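Local coordinates for protein alanine racemase (PDB 3C3K) that is of unknown function but has the two-lobed fold of the periplasmic binding proteins, as in the effector-binding part of LacI-type transcription regulators, at residues V68-M71 with E76-E79; S102-D107 with G243-S248; V247-E252 with V263-P268. One frame throughout, in Å; residues are numbered along the deposited sequence.

Interaction 1 (V68-M71 with E76-E79); sequences VITM and ELPE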
ATOM      1  N   VAL B  68     -18.326  -3.109  12.882  1.00 14.73           N
ATOM      2  CA  VAL B  68     -17.171  -2.291  12.523  1.00 13.79           C
ATOM      3  C   VAL B  68     -15.843  -2.812  13.162  1.00 13.53           C
ATOM      4  O   VAL B  68     -15.805  -3.179  14.324  1.00 11.57           O
ATOM      5  CB  VAL B  68     -17.488  -0.765  12.788  1.00 14.54           C
ATOM      6  CG1 VAL B  68     -18.089  -0.584  14.100  1.00 16.44           C
ATOM      7  CG2 VAL B  68     -16.235   0.158  12.653  1.00 13.59           C
ATOM      8  N   ILE B  69     -14.783  -2.925  12.338  1.00 13.31           N
ATOM      9  CA  ILE B  69     -13.398  -3.122  12.827  1.00 12.41           C
ATOM     10  C   ILE B  69     -12.680  -1.846  12.577  1.00 12.48           C
ATOM     11  O   ILE B  69     -12.784  -1.296  11.493  1.00 12.96           O
ATOM     12  CB  ILE B  69     -12.711  -4.272  12.094  1.00 13.10           C
ATOM     13  CG1 ILE B  69     -13.505  -5.539  12.366  1.00 11.89           C
ATOM     14  CG2 ILE B  69     -11.220  -4.450  12.587  1.00 13.38           C
ATOM     15  CD1 ILE B  69     -13.083  -6.735  11.453  1.00 10.00           C
ATOM     16  N   THR B  70     -12.101  -1.282  13.619  1.00 13.47           N
ATOM     17  CA  THR B  70     -11.381  -0.017  13.535  1.00 13.50           C
ATOM     18  C   THR B  70      -9.864  -0.208  13.806  1.00 14.50           C
ATOM     19  O   THR B  70      -9.477  -0.989  14.663  1.00 13.91           O
ATOM     20  CB  THR B  70     -11.991   1.084  14.469  1.00 14.72           C
ATOM     21  OG1 THR B  70     -11.331   2.337  14.157  1.00 16.51           O
ATOM     22  CG2 THR B  70     -11.871   0.733  15.985  1.00 13.09           C
ATOM     23  N   MET B  71      -9.033   0.480  13.016  1.00 13.04           N
ATOM     24  CA  MET B  71      -7.639   0.509  13.221  1.00 13.42           C
ATOM     25  C   MET B  71      -7.276   1.983  13.643  1.00 15.05           C
ATOM     26  O   MET B  71      -6.106   2.310  13.775  1.00 13.52           O
ATOM     27  CB  MET B  71      -6.875   0.105  11.945  1.00 13.92           C
ATOM     28  CG  MET B  71      -7.361  -1.227  11.181  1.00 13.92           C
ATOM     29  SD  MET B  71      -6.334  -1.458   9.633  1.00 10.93           S
ATOM     30  CE  MET B  71      -4.911  -1.892  10.463  1.00 11.53           C
ATOM     31  N   GLU B  76     -10.180   7.642  19.978  1.00 18.35           N
ATOM     32  CA  GLU B  76     -11.385   7.866  19.195  1.00 17.69           C
ATOM     33  C   GLU B  76     -12.519   7.006  19.739  1.00 18.13           C
ATOM     34  O   GLU B  76     -13.658   7.314  19.486  1.00 17.73           O
ATOM     35  CB  GLU B  76     -11.133   7.497  17.729  1.00 18.25           C
ATOM     36  CG  GLU B  76     -12.163   8.126  16.759  1.00 19.15           C
ATOM     37  CD  GLU B  76     -11.879   7.852  15.298  1.00 19.73           C
ATOM     38  OE1 GLU B  76     -11.738   6.639  14.921  1.00 18.02           O
ATOM     39  OE2 GLU B  76     -11.871   8.853  14.537  1.00 20.79           O
ATOM     40  N   LEU B  77     -12.206   5.889  20.399  1.00 18.02           N
ATOM     41  CA  LEU B  77     -13.237   4.972  20.852  1.00 19.18           C
ATOM     42  C   LEU B  77     -14.309   5.669  21.696  1.00 19.31           C
ATOM     43  O   LEU B  77     -15.473   5.568  21.363  1.00 20.31           O
ATOM     44  CB  LEU B  77     -12.629   3.768  21.567  1.00 19.28           C
ATOM     45  CG  LEU B  77     -12.480   2.410  20.871  1.00 20.18           C
ATOM     46  CD1 LEU B  77     -12.300   2.499  19.449  1.00 19.06           C
ATOM     47  CD2 LEU B  77     -11.398   1.543  21.547  1.00 18.98           C
ATOM     48  N   PRO B  78     -13.911   6.411  22.766  1.00 20.69           N
ATOM     49  CA  PRO B  78     -14.948   7.081  23.590  1.00 20.35           C
ATOM     50  C   PRO B  78     -15.764   8.125  22.817  1.00 20.95           C
ATOM     51  O   PRO B  78     -16.934   8.316  23.120  1.00 19.92           O
ATOM     52  CB  PRO B  78     -14.151   7.675  24.778  1.00 19.58           C
ATOM     53  CG  PRO B  78     -12.788   7.814  24.272  1.00 20.18           C
ATOM     54  CD  PRO B  78     -12.558   6.649  23.321  1.00 19.87           C
ATOM     55  N   GLU B  79     -15.198   8.690  21.754  1.00 22.42           N
ATOM     56  CA  GLU B  79     -15.887   9.675  20.933  1.00 24.39           C
ATOM     57  C   GLU B  79     -16.958   9.039  20.014  1.00 23.80           C
ATOM     58  O   GLU B  79     -17.811   9.728  19.471  1.00 23.41           O
ATOM     59  CB  GLU B  79     -14.852  10.406  20.097  1.00 24.39           C
ATOM     60  CG  GLU B  79     -13.829  11.185  20.927  1.00 28.03           C
ATOM     61  CD  GLU B  79     -12.811  11.985  20.091  1.00 30.13           C
ATOM     62  OE1 GLU B  79     -12.542  13.166  20.444  1.00 39.60           O
ATOM     63  OE2 GLU B  79     -12.264  11.448  19.091  1.00 36.51           O
TER
HETATM   64  O   HOH W   1     -12.326   4.203  15.920  1.00 22.73           O
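The hydroxyl OG1 of Thr70 has two partners, the backbone N of Asp72, just beyond its strand, and a water that carries the contact across to Glu76. The contact lies within a beta-alpha-beta unit: strand 68-70 leads through a short loop into helix 77-84, which returns the chain to the neighbouring parallel strand 89-92. Thr70 OG1 lies 2.8 Å from the water, which in turn donates to Glu76 OE1 at 2.7 Å. The two oxygens subtend about 107° at the water, close to tetrahedral, so it bridges a hydroxyl and a carboxylate whose atoms OG1 and OE1 remain 4.4 Å apart. The other carboxylate oxygen, Glu76 OE2, is hydrogen-bonded to Ser53 OG, and between them the two bonds limit how the buried carboxylate can turn. The carboxylate of Asp72 comes near OE1 as well, and such proximity of two acids would probably raise the cost of charging both.

Threonine suits this strand position because its branches divide the work. With OG1 anti to the backbone N (chi1 -172°), the hydroxyl takes the polar side and CG2 is turned to the apolar one, where it crosses Leu77. Leu77 starts out pointing neither at the strand nor away from it, but its branched end swings nearer; its first two torsions lie away from the staggered values, probably a compromise with the surrounding packing. The same leucine also rests on Trp89 and Gln91 of the next strand and on Ser99 and Val101, a mixed surrounding in which Trp89 and Val101 supply the apolar surface. Direct touching between the segments comes down to one pair of methyls, Thr70 CG2 and Leu77 CD1, 3.9 Å apart.

Interaction 2 (S102-D107 with G243-S248); sequences SSVSID and GMKAVS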
ATOM      1  N   SER B 102     -13.400  -5.079  22.368  1.00 14.39           N
ATOM      2  CA  SER B 102     -12.455  -6.136  22.196  1.00 13.94           C
ATOM      3  C   SER B 102     -11.442  -5.757  21.137  1.00 14.81           C
ATOM      4  O   SER B 102     -11.767  -5.036  20.199  1.00 14.28           O
ATOM      5  CB  SER B 102     -13.144  -7.453  21.806  1.00 12.44           C
ATOM      6  OG  SER B 102     -14.049  -7.838  22.827  1.00 12.39           O
ATOM      7  N   SER B 103     -10.216  -6.294  21.275  1.00 14.46           N
ATOM      8  CA  SER B 103      -9.086  -5.860  20.467  1.00 14.48           C
ATOM      9  C   SER B 103      -8.219  -7.049  20.139  1.00 13.53           C
ATOM     10  O   SER B 103      -8.251  -8.080  20.810  1.00 14.14           O
ATOM     11  CB  SER B 103      -8.233  -4.821  21.205  1.00 13.77           C
ATOM     12  OG  SER B 103      -7.740  -5.456  22.365  1.00 19.87           O
ATOM     13  N   VAL B 104      -7.376  -6.852  19.143  1.00 14.59           N
ATOM     14  CA  VAL B 104      -6.344  -7.794  18.771  1.00 16.19           C
ATOM     15  C   VAL B 104      -5.145  -6.953  18.263  1.00 16.48           C
ATOM     16  O   VAL B 104      -5.312  -6.039  17.471  1.00 16.84           O
ATOM     17  CB  VAL B 104      -6.852  -8.855  17.737  1.00 15.87           C
ATOM     18  CG1 VAL B 104      -7.477  -8.217  16.527  1.00 18.81           C
ATOM     19  CG2 VAL B 104      -5.683  -9.752  17.245  1.00 15.68           C
ATOM     20  N   SER B 105      -3.973  -7.214  18.821  1.00 16.56           N
ATOM     21  CA  SER B 105      -2.740  -6.450  18.552  1.00 16.77           C
ATOM     22  C   SER B 105      -1.543  -7.211  19.095  1.00 16.84           C
ATOM     23  O   SER B 105      -1.685  -8.320  19.614  1.00 17.71           O
ATOM     24  CB  SER B 105      -2.759  -5.064  19.192  1.00 15.62           C
ATOM     25  OG  SER B 105      -2.947  -5.168  20.557  1.00 16.47           O
ATOM     26  N   ILE B 106      -0.353  -6.637  18.929  1.00 16.45           N
ATOM     27  CA  ILE B 106       0.820  -7.124  19.606  1.00 16.11           C
ATOM     28  C   ILE B 106       1.056  -6.262  20.854  1.00 16.73           C
ATOM     29  O   ILE B 106       0.352  -5.258  21.070  1.00 14.32           O
ATOM     30  CB  ILE B 106       2.088  -7.024  18.685  1.00 17.08           C
ATOM     31  CG1 ILE B 106       2.445  -5.539  18.427  1.00 16.55           C
ATOM     32  CG2 ILE B 106       1.870  -7.861  17.406  1.00 14.33           C
ATOM     33  CD1 ILE B 106       3.860  -5.260  17.977  1.00 17.62           C
ATOM     34  N   ASP B 107       2.077  -6.639  21.645  1.00 15.68           N
ATOM     35  CA  ASP B 107       2.523  -5.822  22.777  1.00 16.85           C
ATOM     36  C   ASP B 107       3.650  -4.874  22.309  1.00 16.09           C
ATOM     37  O   ASP B 107       4.796  -5.258  22.238  1.00 16.15           O
ATOM     38  CB  ASP B 107       3.060  -6.745  23.886  1.00 16.04           C
ATOM     39  CG  ASP B 107       3.488  -5.994  25.126  1.00 17.44           C
ATOM     40  OD1 ASP B 107       3.741  -4.775  25.124  1.00 20.92           O
ATOM     41  OD2 ASP B 107       3.608  -6.647  26.149  1.00 18.62           O
ATOM     42  N   GLY B 243      -5.891  -9.336  11.365  1.00 13.27           N
ATOM     43  CA  GLY B 243      -7.194  -9.153  10.672  1.00 11.07           C
ATOM     44  C   GLY B 243      -8.114 -10.379  10.759  1.00 12.94           C
ATOM     45  O   GLY B 243      -9.318 -10.247  10.974  1.00 12.10           O
ATOM     46  N   MET B 244      -7.578 -11.579  10.592  1.00 12.46           N
ATOM     47  CA  MET B 244      -8.466 -12.759  10.631  1.00 14.49           C
ATOM     48  C   MET B 244      -9.092 -12.857  12.035  1.00 14.99           C
ATOM     49  O   MET B 244     -10.295 -13.139  12.177  1.00 13.51           O
ATOM     50  CB  MET B 244      -7.669 -14.013  10.303  1.00 13.73           C
ATOM     51  CG  MET B 244      -7.076 -14.076   8.905  1.00 18.02           C
ATOM     52  SD  MET B 244      -6.020 -15.550   8.555  1.00 15.84           S
ATOM     53  CE  MET B 244      -4.900 -15.345   9.779  1.00 21.28           C
ATOM     54  N   LYS B 245      -8.292 -12.545  13.059  1.00 14.87           N
ATOM     55  CA  LYS B 245      -8.742 -12.674  14.451  1.00 14.74           C
ATOM     56  C   LYS B 245      -9.736 -11.584  14.747  1.00 15.65           C
ATOM     57  O   LYS B 245     -10.733 -11.828  15.442  1.00 17.77           O
ATOM     58  CB  LYS B 245      -7.522 -12.710  15.438  1.00 14.52           C
ATOM     59  CG  LYS B 245      -7.890 -12.901  16.978  1.00 16.94           C
ATOM     60  CD  LYS B 245      -8.754 -14.157  17.178  1.00 23.01           C
ATOM     61  CE  LYS B 245      -8.306 -15.020  18.319  1.00 32.15           C
ATOM     62  NZ  LYS B 245      -8.975 -16.384  18.265  1.00 32.50           N
ATOM     63  N   ALA B 246      -9.509 -10.372  14.205  1.00 16.08           N
ATOM     64  CA  ALA B 246     -10.446  -9.277  14.419  1.00 15.60           C
ATOM     65  C   ALA B 246     -11.825  -9.698  13.918  1.00 15.21           C
ATOM     66  O   ALA B 246     -12.796  -9.626  14.641  1.00 15.72           O
ATOM     67  CB  ALA B 246      -9.936  -7.930  13.810  1.00 13.51           C
ATOM     68  N   VAL B 247     -11.900 -10.270  12.730  1.00 16.33           N
ATOM     69  CA  VAL B 247     -13.170 -10.803  12.220  1.00 15.30           C
ATOM     70  C   VAL B 247     -13.784 -11.856  13.079  1.00 16.94           C
ATOM     71  O   VAL B 247     -15.015 -11.797  13.323  1.00 15.41           O
ATOM     72  CB  VAL B 247     -13.047 -11.302  10.760  1.00 16.30           C
ATOM     73  CG1 VAL B 247     -14.369 -11.969  10.284  1.00 16.76           C
ATOM     74  CG2 VAL B 247     -12.661 -10.138   9.902  1.00 13.75           C
ATOM     75  N   SER B 248     -12.961 -12.808  13.528  1.00 16.81           N
ATOM     76  CA  SER B 248     -13.388 -13.818  14.467  1.00 19.20           C
ATOM     77  C   SER B 248     -14.038 -13.271  15.724  1.00 18.56           C
ATOM     78  O   SER B 248     -15.046 -13.836  16.182  1.00 16.44           O
ATOM     79  CB  SER B 248     -12.241 -14.737  14.870  1.00 20.36           C
ATOM     80  OG  SER B 248     -12.173 -15.719  13.851  1.00 25.29           O
TER
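Lys245 sets out from its helix toward Val104 and then turns off to the side. The contact is a helix-on-sheet layer of an alpha/beta lobe, with helix 239-254 lying against strand 102-105 of the parallel sheet. At the root of the lysine, CB is 3.9 Å from Val104 CG2. The next carbon, CG, stands anti to the backbone N (chi1 -178°) and keeps the same 3.9 Å from Val104 CG2; both methylenes thus touch the same methyl, the lysine crossing the valine obliquely. Bends at the second and third torsions then carry the chain away from the valine. CE comes close to the ring of His265 on the adjacent strand, and NZ lies farther from strand 102-105. Lysine therefore suits a border position, its aliphatic base covering apolar carbon while its end leads away from the valine.

Val104 meets the helix with both branches. While CG2 takes the lysine, CG1 is aimed at Ala246, in the crowded position between backbone N and carbonyl carbon (chi1 53°). The short alanine side chain lets helix and strand come near, their alpha carbons at Val104 and Ala246 only 6.2 Å apart, and Ala246 also reaches Val90 and Cys92 on the next strand. Val104 CG1 settles 3.7 Å from Ala246 CB and 3.8 Å from Ala246 N.

Interaction 3 (V247-E252 with V263-P268); sequences VSLLLE and VHHLLP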
ATOM      1  N   VAL B 247     -11.900 -10.270  12.730  1.00 16.33           N
ATOM      2  CA  VAL B 247     -13.170 -10.803  12.220  1.00 15.30           C
ATOM      3  C   VAL B 247     -13.784 -11.856  13.079  1.00 16.94           C
ATOM      4  O   VAL B 247     -15.015 -11.797  13.323  1.00 15.41           O
ATOM      5  CB  VAL B 247     -13.047 -11.302  10.760  1.00 16.30           C
ATOM      6  CG1 VAL B 247     -14.369 -11.969  10.284  1.00 16.76           C
ATOM      7  CG2 VAL B 247     -12.661 -10.138   9.902  1.00 13.75           C
ATOM      8  N   SER B 248     -12.961 -12.808  13.528  1.00 16.81           N
ATOM      9  CA  SER B 248     -13.388 -13.818  14.467  1.00 19.20           C
ATOM     10  C   SER B 248     -14.038 -13.271  15.724  1.00 18.56           C
ATOM     11  O   SER B 248     -15.046 -13.836  16.182  1.00 16.44           O
ATOM     12  CB  SER B 248     -12.241 -14.737  14.870  1.00 20.36           C
ATOM     13  OG  SER B 248     -12.173 -15.719  13.851  1.00 25.29           O
ATOM     14  N   LEU B 249     -13.463 -12.186  16.244  1.00 16.63           N
ATOM     15  CA  LEU B 249     -14.019 -11.524  17.412  1.00 17.53           C
ATOM     16  C   LEU B 249     -15.319 -10.808  17.068  1.00 17.46           C
ATOM     17  O   LEU B 249     -16.275 -10.752  17.921  1.00 17.45           O
ATOM     18  CB  LEU B 249     -12.988 -10.578  18.057  1.00 16.63           C
ATOM     19  CG  LEU B 249     -11.663 -11.150  18.612  1.00 17.20           C
ATOM     20  CD1 LEU B 249     -10.746 -10.018  19.196  1.00 16.94           C
ATOM     21  CD2 LEU B 249     -11.987 -12.155  19.667  1.00 19.72           C
ATOM     22  N   LEU B 250     -15.381 -10.253  15.863  1.00 16.66           N
ATOM     23  CA  LEU B 250     -16.577  -9.551  15.403  1.00 17.46           C
ATOM     24  C   LEU B 250     -17.696 -10.551  15.214  1.00 17.93           C
ATOM     25  O   LEU B 250     -18.849 -10.243  15.460  1.00 18.89           O
ATOM     26  CB  LEU B 250     -16.352  -8.807  14.062  1.00 16.85           C
ATOM     27  CG  LEU B 250     -17.370  -7.700  13.790  1.00 17.16           C
ATOM     28  CD1 LEU B 250     -17.015  -6.522  14.674  1.00 16.49           C
ATOM     29  CD2 LEU B 250     -17.325  -7.260  12.320  1.00 19.06           C
ATOM     30  N   LEU B 251     -17.364 -11.736  14.722  1.00 18.73           N
ATOM     31  CA  LEU B 251     -18.371 -12.802  14.565  1.00 20.84           C
ATOM     32  C   LEU B 251     -18.930 -13.353  15.888  1.00 22.07           C
ATOM     33  O   LEU B 251     -20.104 -13.716  15.968  1.00 23.92           O
ATOM     34  CB  LEU B 251     -17.856 -13.932  13.646  1.00 21.28           C
ATOM     35  CG  LEU B 251     -17.572 -13.603  12.166  1.00 20.22           C
ATOM     36  CD1 LEU B 251     -16.740 -14.751  11.486  1.00 22.40           C
ATOM     37  CD2 LEU B 251     -18.828 -13.205  11.325  1.00 14.46           C
ATOM     38  N   GLU B 252     -18.139 -13.426  16.944  1.00 22.92           N
ATOM     39  CA  GLU B 252     -18.715 -13.827  18.215  1.00 24.25           C
ATOM     40  C   GLU B 252     -19.780 -12.851  18.661  1.00 24.21           C
ATOM     41  O   GLU B 252     -20.785 -13.282  19.253  1.00 25.32           O
ATOM     42  CB  GLU B 252     -17.698 -13.808  19.328  1.00 24.60           C
ATOM     43  CG  GLU B 252     -16.388 -14.220  18.903  1.00 31.68           C
ATOM     44  CD  GLU B 252     -15.958 -15.463  19.572  1.00 38.37           C
ATOM     45  OE1 GLU B 252     -14.828 -15.403  20.118  1.00 41.81           O
ATOM     46  OE2 GLU B 252     -16.748 -16.453  19.556  1.00 40.81           O
ATOM     47  N   VAL B 263     -12.532  -9.185  25.240  1.00 16.09           N
ATOM     48  CA  VAL B 263     -11.261  -9.893  25.228  1.00 14.96           C
ATOM     49  C   VAL B 263     -10.225  -9.048  24.537  1.00 15.42           C
ATOM     50  O   VAL B 263     -10.545  -8.379  23.550  1.00 14.44           O
ATOM     51  CB  VAL B 263     -11.368 -11.243  24.446  1.00 16.09           C
ATOM     52  CG1 VAL B 263     -12.122 -12.270  25.260  1.00 13.05           C
ATOM     53  CG2 VAL B 263     -12.072 -11.063  23.089  1.00 14.64           C
ATOM     54  N   HIS B 264      -8.974  -9.111  25.004  1.00 13.17           N
ATOM     55  CA  HIS B 264      -7.938  -8.302  24.401  1.00 14.11           C
ATOM     56  C   HIS B 264      -6.873  -9.265  24.020  1.00 15.17           C
ATOM     57  O   HIS B 264      -6.076  -9.671  24.876  1.00 15.62           O
ATOM     58  CB  HIS B 264      -7.432  -7.238  25.386  1.00 14.70           C
ATOM     59  CG  HIS B 264      -8.461  -6.197  25.738  1.00 15.86           C
ATOM     60  ND1 HIS B 264      -8.880  -5.234  24.833  1.00 18.08           N
ATOM     61  CD2 HIS B 264      -9.146  -5.954  26.889  1.00 13.73           C
ATOM     62  CE1 HIS B 264      -9.810  -4.473  25.397  1.00 11.10           C
ATOM     63  NE2 HIS B 264      -9.973  -4.878  26.648  1.00 14.48           N
ATOM     64  N   HIS B 265      -6.919  -9.773  22.779  1.00 15.86           N
ATOM     65  CA  HIS B 265      -5.905 -10.739  22.346  1.00 16.05           C
ATOM     66  C   HIS B 265      -4.565 -10.069  22.010  1.00 16.90           C
ATOM     67  O   HIS B 265      -4.525  -9.027  21.334  1.00 16.66           O
ATOM     68  CB  HIS B 265      -6.351 -11.498  21.102  1.00 16.01           C
ATOM     69  CG  HIS B 265      -7.467 -12.448  21.337  1.00 16.52           C
ATOM     70  ND1 HIS B 265      -7.273 -13.812  21.366  1.00 18.99           N
ATOM     71  CD2 HIS B 265      -8.791 -12.249  21.565  1.00 20.08           C
ATOM     72  CE1 HIS B 265      -8.429 -14.420  21.597  1.00 19.11           C
ATOM     73  NE2 HIS B 265      -9.372 -13.500  21.712  1.00 21.37           N
ATOM     74  N   LEU B 266      -3.480 -10.667  22.497  1.00 16.10           N
ATOM     75  CA  LEU B 266      -2.141 -10.242  22.168  1.00 17.57           C
ATOM     76  C   LEU B 266      -1.569 -11.355  21.364  1.00 17.65           C
ATOM     77  O   LEU B 266      -1.495 -12.456  21.849  1.00 19.82           O
ATOM     78  CB  LEU B 266      -1.293 -10.055  23.408  1.00 16.96           C
ATOM     79  CG  LEU B 266      -1.454  -8.677  24.088  1.00 19.17           C
ATOM     80  CD1 LEU B 266      -0.530  -8.698  25.282  1.00 19.60           C
ATOM     81  CD2 LEU B 266      -1.138  -7.530  23.235  1.00 13.63           C
ATOM     82  N   LEU B 267      -1.183 -11.076  20.133  1.00 18.50           N
ATOM     83  CA  LEU B 267      -0.515 -12.043  19.253  1.00 18.29           C
ATOM     84  C   LEU B 267       1.023 -11.816  19.274  1.00 18.96           C
ATOM     85  O   LEU B 267       1.488 -10.677  19.529  1.00 18.87           O
ATOM     86  CB  LEU B 267      -1.084 -11.973  17.809  1.00 16.47           C
ATOM     87  CG  LEU B 267      -2.587 -12.227  17.612  1.00 17.60           C
ATOM     88  CD1 LEU B 267      -2.863 -12.375  16.152  1.00 17.48           C
ATOM     89  CD2 LEU B 267      -3.148 -13.503  18.334  1.00 20.91           C
ATOM     90  N   PRO B 268       1.822 -12.910  19.105  1.00 19.19           N
ATOM     91  CA  PRO B 268       3.297 -12.765  19.253  1.00 18.96           C
ATOM     92  C   PRO B 268       3.914 -11.976  18.120  1.00 19.35           C
ATOM     93  O   PRO B 268       3.572 -12.213  16.989  1.00 19.66           O
ATOM     94  CB  PRO B 268       3.862 -14.221  19.207  1.00 20.33           C
ATOM     95  CG  PRO B 268       2.671 -15.168  19.010  1.00 18.90           C
ATOM     96  CD  PRO B 268       1.390 -14.300  18.804  1.00 19.66           C
TER
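Strand 264-266, the outermost on its side of the parallel sheet within this chain, is covered on one face by helix 239-254, and Leu249 is the side chain that reaches across from the helix. Its CG lies anti to the carbonyl carbon (chi1 -61°) and the chain runs on extended, which brings both methyls within reach of the strand's side chains. CD2 touches two partners that lie side by side, 3.6 Å from Val263 CG2 and 3.6 Å from His265 NE2. The leucine approaches the imidazole obliquely. Helix and strand follow each other in the chain as an alpha-beta pair, the strand coming back parallel beside 102-105, an arrangement consistent with the periplasmic binding protein fold. Val263 and His265, two residues apart, direct their side chains to the helix, whereas His264 between them points away and is hydrogen-bonded to Ser103 OG and to Ser99 O. A branched leucine fits here because its two methyls can serve both neighbours and Val90 further into the sheet. The other methyl, Leu249 CD1, lies 3.8 Å from His265 CD2.

How the interactions relate
From the N terminus, interaction 1 closes first, over a loop of only four residues inside a local beta-alpha-beta unit. Interaction 2 opens later and spans 135 residues, a long excursion that includes the other lobe's sheet, before helix 239-254 packs on strand 102-105. Interaction 3 begins on the residues where interaction 2 ends, Val247 and Ser248, and closes a short loop from that helix to strand 264-266. Interaction 1 thus precedes the other two, which meet end to end on the helix, and none encloses another. All reach one six-stranded sheet: strands 102-105 and 264-266 are neighbours, joined by Ser105 O and Leu267 N at 2.8 Å, while Ile69 CG2 lies 3.9 Å from Ala246 CB, linking interactions 1 and 2.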